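Adenosine kinase, putative (Trypanosoma brucei, PDB 3OTX) probably catalyses the ATP-dependent phosphorylation of adenosine to AMP in purine salvage, as a magnesium-dependent member of the PfkB carbohydrate kinase family. Local coordinates at residues 217-222 with 257-262; 223-228 with 266-271; 291-296 with 330-335. The protein carries 1 engineered substitution. One frame throughout, in Å; residues are numbered along the deposited sequence.

Contact 1: 217-222 with 257-262; sequences YTDIIV and GTKGRV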
# COMPACT_ATOMS: atom_id res chain seq x y z
N TYR A 217 -11.27 -3.68 13.74
CA TYR A 217 -10.69 -5.00 13.47
C TYR A 217 -9.21 -4.89 13.10
O TYR A 217 -8.57 -5.89 12.79
CB TYR A 217 -11.41 -5.64 12.28
CG TYR A 217 -12.85 -6.03 12.41
CD1 TYR A 217 -13.86 -5.21 11.89
CD2 TYR A 217 -13.22 -7.26 12.97
CE1 TYR A 217 -15.21 -5.59 11.96
CE2 TYR A 217 -14.54 -7.66 13.03
CZ TYR A 217 -15.53 -6.82 12.53
OH TYR A 217 -16.85 -7.24 12.60
N THR A 218 -8.69 -3.66 13.06
CA THR A 218 -7.35 -3.41 12.56
C THR A 218 -6.36 -3.41 13.71
O THR A 218 -6.45 -2.58 14.62
CB THR A 218 -7.30 -2.10 11.78
OG1 THR A 218 -8.20 -2.18 10.65
CG2 THR A 218 -5.88 -1.85 11.24
N ASP A 219 -5.43 -4.37 13.68
CA ASP A 219 -4.35 -4.37 14.67
C ASP A 219 -3.27 -3.30 14.40
O ASP A 219 -2.91 -2.56 15.32
CB ASP A 219 -3.72 -5.74 14.75
CG ASP A 219 -4.75 -6.82 14.99
OD1 ASP A 219 -5.36 -6.85 16.07
OD2 ASP A 219 -4.95 -7.65 14.10
N ILE A 220 -2.79 -3.19 13.15
CA ILE A 220 -1.69 -2.28 12.89
C ILE A 220 -2.17 -1.28 11.82
O ILE A 220 -2.65 -1.67 10.77
CB ILE A 220 -0.43 -3.03 12.42
CG1 ILE A 220 -0.04 -4.11 13.45
CG2 ILE A 220 0.70 -2.04 12.16
CD1 ILE A 220 1.42 -4.51 13.40
N ILE A 221 -2.04 -0.00 12.15
CA ILE A 221 -2.35 1.06 11.23
C ILE A 221 -1.03 1.71 10.84
O ILE A 221 -0.27 2.14 11.70
CB ILE A 221 -3.22 2.13 11.88
CG1 ILE A 221 -4.55 1.53 12.39
CG2 ILE A 221 -3.42 3.30 10.89
CD1 ILE A 221 -5.32 2.43 13.33
N VAL A 222 -0.78 1.78 9.53
CA VAL A 222 0.47 2.36 9.01
C VAL A 222 0.09 3.56 8.13
O VAL A 222 -0.90 3.49 7.38
CB VAL A 222 1.26 1.31 8.20
CG1 VAL A 222 2.55 1.91 7.61
CG2 VAL A 222 1.62 0.13 9.08
N GLY A 257 -9.57 -6.13 18.98
CA GLY A 257 -8.65 -7.25 18.86
C GLY A 257 -7.91 -7.58 20.14
O GLY A 257 -8.07 -6.93 21.16
N THR A 258 -7.06 -8.61 20.05
CA THR A 258 -6.33 -9.12 21.20
C THR A 258 -4.82 -9.09 21.01
O THR A 258 -4.08 -9.19 22.01
CB THR A 258 -6.76 -10.57 21.54
OG1 THR A 258 -6.53 -11.40 20.40
CG2 THR A 258 -8.23 -10.64 21.92
N LYS A 259 -4.37 -8.94 19.75
CA LYS A 259 -2.92 -8.92 19.46
C LYS A 259 -2.24 -7.65 19.95
O LYS A 259 -1.07 -7.68 20.27
CB LYS A 259 -2.62 -9.07 17.95
CG LYS A 259 -2.98 -10.43 17.33
CD LYS A 259 -2.04 -11.54 17.79
CE LYS A 259 -2.51 -12.86 17.24
NZ LYS A 259 -1.50 -13.92 17.42
N GLY A 260 -2.99 -6.55 19.99
CA GLY A 260 -2.51 -5.27 20.49
C GLY A 260 -2.48 -4.33 19.30
O GLY A 260 -2.00 -4.70 18.22
N ARG A 261 -3.01 -3.14 19.49
CA ARG A 261 -3.02 -2.10 18.46
C ARG A 261 -1.64 -1.43 18.35
O ARG A 261 -1.04 -1.07 19.37
CB ARG A 261 -4.17 -1.11 18.79
CG ARG A 261 -4.15 0.26 18.15
CD ARG A 261 -4.42 0.29 16.62
NE ARG A 261 -5.74 -0.25 16.19
CZ ARG A 261 -6.94 0.27 16.47
NH1 ARG A 261 -7.07 1.34 17.25
NH2 ARG A 261 -8.03 -0.30 15.98
N VAL A 262 -1.14 -1.32 17.12
CA VAL A 262 0.16 -0.71 16.83
C VAL A 262 -0.10 0.39 15.81
O VAL A 262 -0.87 0.18 14.86
CB VAL A 262 1.15 -1.74 16.21
CG1 VAL A 262 2.56 -1.12 15.91
CG2 VAL A 262 1.28 -2.98 17.09
O HOH W 1 -6.08 -9.23 17.34
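Arg261 turns the side of its guanidinium to the backbone of Thr218 and grips one carbonyl oxygen with two nitrogens: NE lies 2.9 Å from Thr218 O and NH2 lies 3.1 Å from the same Thr218 O. The oxygen sits in the guanidinium plane; NE gives the straighter bond, and NH2 approaches in the plane of the carbonyl. The arginine chain bends at chi2 (70°) and chi3 (60°), which place CD and NE on the side of the Thr218 carbonyl. Ile221 crosses it at a slant, its CD1 over one face of the guanidinium, offset toward the rim and 3.9 Å from Arg261 NE. This contact thus supplies Thr218 O at the edge of the group and Ile221 CD1 over one face, while Ala249 O, Val253 O and Pro254 O also hold the guanidinium through NH1 and NH2.

Ile220 and Val262 form a parallel bridge and send their side chains side by side to the same face of the sheet, where Ile220 CG1 lies 3.8 Å from Val262 CB. Backbone bonds on both sides of Ile220 set this pairing: Val262 N donates to Asp219 O at 2.8 Å, and Ile221 N donates to Val262 O at 3.0 Å. Asp219 directs its carboxylate toward the loop 257-260, where OD1 accepts from a water that in turn accepts from Thr258 N. The hydroxyl of Tyr255 also bonds OD1, and OD2 is taken by Phe194 N.

The contact marks the start of two adjacent parallel strands, 220-224 and 262-267, in the central sheet of the ribokinase-like fold. Strand 193-197 flanks 220-224 on its other edge, and Tyr311 of helix 300-311 packs on Ile220.

Contact 2: 223-228 with 266-271; sequences ANRHEA and TRDIES. With AP5 (bis(adenosine)-5'-pentaphosphate), chain C.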
# COMPACT_ATOMS: atom_id res chain seq x y z
N ALA A 223 0.81 4.67 8.26
CA ALA A 223 0.58 5.84 7.41
C ALA A 223 1.82 6.70 7.35
O ALA A 223 2.79 6.43 8.02
CB ALA A 223 -0.57 6.65 7.92
N ASN A 224 1.78 7.73 6.53
CA ASN A 224 2.81 8.75 6.58
C ASN A 224 2.37 9.97 7.39
O ASN A 224 1.25 10.02 7.91
CB ASN A 224 3.24 9.14 5.15
CG ASN A 224 2.14 9.81 4.38
OD1 ASN A 224 1.08 10.13 4.92
ND2 ASN A 224 2.37 10.01 3.09
N ARG A 225 3.23 10.99 7.43
CA ARG A 225 2.99 12.18 8.25
C ARG A 225 1.69 12.89 7.81
O ARG A 225 0.86 13.31 8.64
CB ARG A 225 4.18 13.14 8.09
CG ARG A 225 4.17 14.27 9.11
CD ARG A 225 5.02 15.45 8.64
NE ARG A 225 6.47 15.30 8.85
CZ ARG A 225 7.33 14.82 7.95
NH1 ARG A 225 6.89 14.37 6.77
NH2 ARG A 225 8.65 14.79 8.22
N HIS A 226 1.52 13.02 6.50
CA HIS A 226 0.39 13.74 5.96
C HIS A 226 -0.95 13.05 6.27
O HIS A 226 -1.91 13.70 6.69
CB HIS A 226 0.59 13.91 4.47
CG HIS A 226 -0.34 14.89 3.84
ND1 HIS A 226 0.01 15.62 2.72
CD2 HIS A 226 -1.60 15.28 4.17
CE1 HIS A 226 -0.99 16.40 2.38
NE2 HIS A 226 -1.98 16.23 3.25
N GLU A 227 -0.98 11.73 6.05
CA GLU A 227 -2.15 10.92 6.31
C GLU A 227 -2.46 10.93 7.79
O GLU A 227 -3.63 10.92 8.17
CB GLU A 227 -1.90 9.50 5.82
CG GLU A 227 -1.85 9.38 4.30
CD GLU A 227 -1.04 8.17 3.85
OE1 GLU A 227 -0.69 7.30 4.69
OE2 GLU A 227 -0.71 8.09 2.65
N ALA A 228 -1.43 10.93 8.64
CA ALA A 228 -1.67 10.99 10.08
C ALA A 228 -2.39 12.30 10.45
O ALA A 228 -3.35 12.30 11.24
CB ALA A 228 -0.35 10.83 10.89
N THR A 266 5.35 7.09 9.26
CA THR A 266 6.64 7.44 8.68
C THR A 266 6.70 8.94 8.42
O THR A 266 5.67 9.61 8.22
CB THR A 266 6.94 6.66 7.39
OG1 THR A 266 5.93 6.96 6.41
CG2 THR A 266 6.93 5.16 7.64
N ARG A 267 7.94 9.46 8.41
CA ARG A 267 8.16 10.89 8.33
C ARG A 267 9.28 11.28 7.38
O ARG A 267 10.00 12.22 7.63
CB ARG A 267 8.37 11.49 9.73
CG ARG A 267 7.12 11.33 10.63
CD ARG A 267 7.19 12.31 11.78
NE ARG A 267 8.31 11.94 12.63
CZ ARG A 267 8.47 12.43 13.85
NH1 ARG A 267 7.59 13.31 14.34
NH2 ARG A 267 9.50 12.04 14.60
N ASP A 268 9.34 10.60 6.23
CA ASP A 268 10.46 10.72 5.25
C ASP A 268 11.86 10.69 5.91
O ASP A 268 12.23 9.62 6.44
CB ASP A 268 10.30 11.88 4.23
CG ASP A 268 10.04 13.22 4.88
OD1 ASP A 268 11.00 13.96 5.14
OD2 ASP A 268 8.85 13.51 5.14
N ILE A 269 12.59 11.81 5.96
CA ILE A 269 13.95 11.80 6.56
C ILE A 269 13.89 11.89 8.09
O ILE A 269 14.86 11.59 8.78
CB ILE A 269 14.89 12.85 5.98
CG1 ILE A 269 14.36 14.24 6.22
CG2 ILE A 269 15.12 12.60 4.48
CD1 ILE A 269 15.44 15.31 6.08
N GLU A 270 12.72 12.26 8.63
CA GLU A 270 12.61 12.33 10.08
C GLU A 270 12.21 10.97 10.63
O GLU A 270 11.78 10.08 9.91
CB GLU A 270 11.61 13.41 10.55
CG GLU A 270 12.08 14.81 10.28
CD GLU A 270 11.12 15.83 10.86
OE1 GLU A 270 10.01 15.97 10.30
OE2 GLU A 270 11.46 16.47 11.86
N SER A 271 12.32 10.83 11.95
CA SER A 271 12.11 9.51 12.53
C SER A 271 10.68 8.95 12.38
O SER A 271 9.69 9.69 12.31
CB SER A 271 12.55 9.49 14.00
OG SER A 271 11.68 10.30 14.77
PA AP5 C . 7.78 8.57 3.53
O1A AP5 C . 8.15 9.79 2.70
O2A AP5 C . 7.26 8.90 4.92
O3A AP5 C . 6.67 7.63 2.84
PB AP5 C . 5.40 8.11 1.98
O1B AP5 C . 5.04 9.54 2.24
O2B AP5 C . 4.34 7.09 2.19
O3B AP5 C . 6.02 7.97 0.53
PG AP5 C . 5.63 8.57 -0.90
O1G AP5 C . 6.89 8.59 -1.72
O2G AP5 C . 5.08 9.98 -0.86
O3G AP5 C . 4.68 7.46 -1.40
PD AP5 C . 3.86 7.34 -2.79
O1D AP5 C . 4.06 8.51 -3.73
O2D AP5 C . 2.46 6.98 -2.38
O3D AP5 C . 4.61 6.09 -3.47
PE AP5 C . 4.28 4.53 -3.23
O1E AP5 C . 3.97 4.30 -1.78
O2E AP5 C . 5.39 3.69 -3.86
O5F AP5 C . 9.06 7.60 3.55
C5F AP5 C . 8.98 6.29 4.11
C4F AP5 C . 10.37 5.84 4.51
O4F AP5 C . 11.26 5.95 3.39
C3F AP5 C . 11.03 6.71 5.57
O3F AP5 C . 10.67 6.27 6.85
C2F AP5 C . 12.50 6.59 5.25
O2F AP5 C . 13.00 5.39 5.78
C1F AP5 C . 12.50 6.45 3.72
N9A AP5 C . 12.66 7.75 3.01
C8A AP5 C . 11.68 8.44 2.29
N7A AP5 C . 12.26 9.56 1.78
C5A AP5 C . 13.56 9.59 2.15
C6A AP5 C . 14.60 10.45 1.89
N6A AP5 C . 14.47 11.48 1.04
N1A AP5 C . 15.84 10.17 2.41
C2A AP5 C . 16.08 9.04 3.17
N3A AP5 C . 15.02 8.18 3.42
C4A AP5 C . 13.81 8.43 2.90
O5J AP5 C . 2.90 4.31 -4.05
C5J AP5 C . 2.88 4.51 -5.46
C4J AP5 C . 1.86 3.51 -5.98
O4J AP5 C . 0.53 3.91 -5.62
C3J AP5 C . 1.80 3.44 -7.51
O3J AP5 C . 2.45 2.23 -7.90
C2J AP5 C . 0.30 3.46 -7.84
O2J AP5 C . -0.10 2.46 -8.77
C1J AP5 C . -0.33 3.22 -6.49
N9B AP5 C . -1.71 3.72 -6.38
C8B AP5 C . -2.10 5.01 -6.58
N7B AP5 C . -3.45 5.04 -6.43
C5B AP5 C . -3.90 3.78 -6.14
C6B AP5 C . -5.17 3.26 -5.88
N6B AP5 C . -6.31 3.97 -5.97
N1B AP5 C . -5.23 1.91 -5.66
C2B AP5 C . -4.13 1.09 -5.57
N3B AP5 C . -2.88 1.60 -5.86
C4B AP5 C . -2.79 2.94 -6.11
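Ala223 O accepts from Thr266 N at 2.9 Å, and Asn224 forms a parallel bridge with Thr266 where strand 220-224 runs straight into helix 225-235. Asn224, at the N-cap of this helix, forms a capping box with Glu227 at the nucleotide end of the ribokinase-like sheet: Asn224 OD1 accepts from Glu227 N, and Glu227 OE1 accepts from Asn224 N from above the carboxylate plane. With OD1 so engaged, Asn224 ND2 donates to O1B of the bound AP5 at 2.8 Å. Thr266 OG1 and Asp268 N both bond O2A, an oxygen of the adjacent phosphate.

Arg225 reaches from the first turn of the helix across to the type II' turn 267-270. Its NH1 forms a salt bridge with Asp268 OD2 at 2.7 Å, nearly straight and within the guanidinium plane, the two flat groups turned 43° apart. Arg267 CB lies over one face of the group. Glu270 comes in at about a right angle for a second salt bridge, its carboxylate nearly coplanar with the guanidinium. This salt-bridge network ties the helix start to the phosphate-binding turn, ending with Arg225 NH2 2.8 Å from Glu270 OE1, which uses its anti lone pair.

Contact 3: 291-296 with 330-335; sequences DKVIDM and EVIQRD. With AP5 (bis(adenosine)-5'-pentaphosphate), chain C.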
# COMPACT_ATOMS: atom_id res chain seq x y z
N ASP A 291 21.33 13.33 -2.96
CA ASP A 291 21.68 13.21 -4.36
C ASP A 291 21.54 11.77 -4.88
O ASP A 291 21.59 11.53 -6.09
CB ASP A 291 23.08 13.80 -4.62
CG ASP A 291 23.11 15.32 -4.47
OD1 ASP A 291 22.04 15.96 -4.60
OD2 ASP A 291 24.20 15.88 -4.22
N LYS A 292 21.35 10.83 -3.96
CA LYS A 292 21.07 9.45 -4.33
C LYS A 292 19.58 9.16 -4.46
O LYS A 292 19.18 8.15 -5.03
CB LYS A 292 21.72 8.47 -3.36
CG LYS A 292 23.24 8.56 -3.36
CD LYS A 292 23.86 7.62 -2.35
CE LYS A 292 25.34 7.91 -2.22
NZ LYS A 292 25.89 7.30 -0.97
N VAL A 293 18.75 10.06 -3.94
CA VAL A 293 17.31 9.86 -4.01
C VAL A 293 16.85 10.32 -5.38
O VAL A 293 16.98 11.50 -5.72
CB VAL A 293 16.57 10.64 -2.89
CG1 VAL A 293 15.05 10.48 -3.02
CG2 VAL A 293 17.05 10.16 -1.52
N ILE A 294 16.33 9.38 -6.17
CA ILE A 294 15.88 9.64 -7.54
C ILE A 294 14.36 9.84 -7.62
O ILE A 294 13.62 9.31 -6.79
CB ILE A 294 16.39 8.53 -8.48
CG1 ILE A 294 17.92 8.57 -8.52
CG2 ILE A 294 15.79 8.65 -9.88
CD1 ILE A 294 18.57 7.24 -8.82
N ASP A 295 13.90 10.60 -8.61
CA ASP A 295 12.48 11.00 -8.75
C ASP A 295 11.54 9.93 -9.35
O ASP A 295 10.40 10.22 -9.72
CB ASP A 295 12.38 12.28 -9.60
CG ASP A 295 12.99 12.13 -11.00
OD1 ASP A 295 13.12 10.98 -11.50
OD2 ASP A 295 13.34 13.17 -11.60
N MET A 296 12.01 8.70 -9.44
CA MET A 296 11.26 7.62 -10.07
C MET A 296 10.20 7.01 -9.15
O MET A 296 9.00 7.11 -9.43
CB MET A 296 12.22 6.52 -10.49
CG MET A 296 12.49 6.40 -11.95
SD MET A 296 12.27 4.67 -12.41
CE MET A 296 12.87 3.78 -10.96
N GLU A 330 16.29 1.57 -0.31
CA GLU A 330 16.76 0.90 -1.53
C GLU A 330 15.94 1.34 -2.75
O GLU A 330 16.50 1.68 -3.80
CB GLU A 330 16.71 -0.63 -1.39
CG GLU A 330 17.78 -1.22 -0.49
CD GLU A 330 19.21 -0.96 -0.96
OE1 GLU A 330 19.48 -1.12 -2.17
OE2 GLU A 330 20.05 -0.59 -0.11
N VAL A 331 14.63 1.32 -2.59
CA VAL A 331 13.70 1.59 -3.69
C VAL A 331 13.82 3.03 -4.21
O VAL A 331 13.81 3.27 -5.43
CB VAL A 331 12.26 1.18 -3.30
CG1 VAL A 331 11.21 1.79 -4.23
CG2 VAL A 331 12.14 -0.35 -3.31
N ILE A 332 14.00 3.99 -3.30
CA ILE A 332 14.05 5.40 -3.74
C ILE A 332 15.36 5.75 -4.43
O ILE A 332 15.48 6.80 -5.09
CB ILE A 332 13.70 6.41 -2.58
CG1 ILE A 332 14.86 6.43 -1.56
CG2 ILE A 332 12.30 6.13 -1.99
CD1 ILE A 332 14.67 7.37 -0.39
N GLN A 333 16.36 4.88 -4.27
CA GLN A 333 17.63 5.03 -4.98
C GLN A 333 17.64 4.37 -6.36
O GLN A 333 18.66 4.40 -7.05
CB GLN A 333 18.79 4.49 -4.13
CG GLN A 333 19.08 5.31 -2.90
CD GLN A 333 20.20 4.72 -2.06
OE1 GLN A 333 21.37 4.86 -2.39
NE2 GLN A 333 19.84 4.05 -0.97
N ARG A 334 16.53 3.78 -6.78
CA ARG A 334 16.49 3.13 -8.09
C ARG A 334 16.19 4.14 -9.20
O ARG A 334 15.35 5.02 -9.02
CB ARG A 334 15.51 1.96 -8.10
CG ARG A 334 16.12 0.68 -7.56
CD ARG A 334 15.08 -0.23 -6.94
NE ARG A 334 15.43 -1.64 -7.07
CZ ARG A 334 15.01 -2.60 -6.25
NH1 ARG A 334 14.22 -2.32 -5.22
NH2 ARG A 334 15.39 -3.86 -6.46
N ASP A 335 16.88 4.00 -10.33
CA ASP A 335 16.82 5.01 -11.41
C ASP A 335 15.74 4.77 -12.46
O ASP A 335 15.93 4.06 -13.44
CB ASP A 335 18.20 5.24 -12.05
CG ASP A 335 18.98 3.96 -12.27
OD1 ASP A 335 18.37 2.87 -12.34
OD2 ASP A 335 20.23 4.04 -12.38
PA AP5 C . 7.78 8.57 3.53
O1A AP5 C . 8.15 9.79 2.70
O2A AP5 C . 7.26 8.90 4.92
O3A AP5 C . 6.67 7.63 2.84
PB AP5 C . 5.40 8.11 1.98
O1B AP5 C . 5.04 9.54 2.24
O2B AP5 C . 4.34 7.09 2.19
O3B AP5 C . 6.02 7.97 0.53
PG AP5 C . 5.63 8.57 -0.90
O1G AP5 C . 6.89 8.59 -1.72
O2G AP5 C . 5.08 9.98 -0.86
O3G AP5 C . 4.68 7.46 -1.40
PD AP5 C . 3.86 7.34 -2.79
O1D AP5 C . 4.06 8.51 -3.73
O2D AP5 C . 2.46 6.98 -2.38
O3D AP5 C . 4.61 6.09 -3.47
PE AP5 C . 4.28 4.53 -3.23
O1E AP5 C . 3.97 4.30 -1.78
O2E AP5 C . 5.39 3.69 -3.86
O5F AP5 C . 9.06 7.60 3.55
C5F AP5 C . 8.98 6.29 4.11
C4F AP5 C . 10.37 5.84 4.51
O4F AP5 C . 11.26 5.95 3.39
C3F AP5 C . 11.03 6.71 5.57
O3F AP5 C . 10.67 6.27 6.85
C2F AP5 C . 12.50 6.59 5.25
O2F AP5 C . 13.00 5.39 5.78
C1F AP5 C . 12.50 6.45 3.72
N9A AP5 C . 12.66 7.75 3.01
C8A AP5 C . 11.68 8.44 2.29
N7A AP5 C . 12.26 9.56 1.78
C5A AP5 C . 13.56 9.59 2.15
C6A AP5 C . 14.60 10.45 1.89
N6A AP5 C . 14.47 11.48 1.04
N1A AP5 C . 15.84 10.17 2.41
C2A AP5 C . 16.08 9.04 3.17
N3A AP5 C . 15.02 8.18 3.42
C4A AP5 C . 13.81 8.43 2.90
O5J AP5 C . 2.90 4.31 -4.05
C5J AP5 C . 2.88 4.51 -5.46
C4J AP5 C . 1.86 3.51 -5.98
O4J AP5 C . 0.53 3.91 -5.62
C3J AP5 C . 1.80 3.44 -7.51
O3J AP5 C . 2.45 2.23 -7.90
C2J AP5 C . 0.30 3.46 -7.84
O2J AP5 C . -0.10 2.46 -8.77
C1J AP5 C . -0.33 3.22 -6.49
N9B AP5 C . -1.71 3.72 -6.38
C8B AP5 C . -2.10 5.01 -6.58
N7B AP5 C . -3.45 5.04 -6.43
C5B AP5 C . -3.90 3.78 -6.14
C6B AP5 C . -5.17 3.26 -5.88
N6B AP5 C . -6.31 3.97 -5.97
N1B AP5 C . -5.23 1.91 -5.66
C2B AP5 C . -4.13 1.09 -5.57
N3B AP5 C . -2.88 1.60 -5.86
C4B AP5 C . -2.79 2.94 -6.11
O HOH W 2 20.70 6.43 -6.51
O HOH W 3 13.60 6.09 -7.40
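Ile332 O, at the end of helix 317-332, accepts from Ile294 N at 2.9 Å, with the donor nitrogen nearly in line with the carbonyl. It is the direct hydrogen bond between the loop 291-296 and the segment 330-335. A water adds a second link, donating to Lys292 O at 2.7 Å and to Gln333 O.

Next to the Ile294 bond, Val293 and Ile332 cross at a slant, Val293 CG2 lying 3.8 Å from Ile332 CD1. Ile332 CG1 stands between the backbone N and the carbonyl carbon (chi1 71°), and CD1 at the end of the chain touches the adenine of AP5, 3.6 Å from C5A. Val293 CG2 lies near N6A, so this apolar pair forms part of the wall of the nucleotide pocket. Further along, Ile294 runs alongside Asp335 and points the same way, with its CD1 3.3 Å from Gln333 O and also against Asp335 CB. Met296 curls round the same end of the segment, bent at chi2 and chi3, and brings CE to 3.4 Å from Arg334 O. Lys292 and Gln333 lie side by side, their contact made by Lys292 CB and CD against Gln333 OE1; Gln333 NE2 bonds Gln329 O.

The run 292-296 lies 79° from the run 332-335, which leaves the helix. The loop follows strand 279-283 and leads into helix 300-311. Asn297, just beyond it, bonds Val331 O, while the guanidinium of Arg334 makes a cation-pi contact with Trp76 at the end of helix 66-76.

In the fold
Contacts 1 and 2 lie on the same pair of neighbouring strands, 220-224 and 262-267: contact 1 at their beginning, contact 2 at their end, with centres 19 Å apart. Their segments alternate along the chain because they share these strands, and the strand pair runs from contact 1 to the phosphate-binding end at contact 2. Contact 3 comes later in the chain, where the loop before helix 300-311 meets the end of helix 317-332. Its centre is 18 Å from that of contact 2 and 32 Å from that of contact 1. Contacts 2 and 3 do not touch, yet both reach AP5, contact 2 at its phosphates and one adenine, contact 3 at that same adenine.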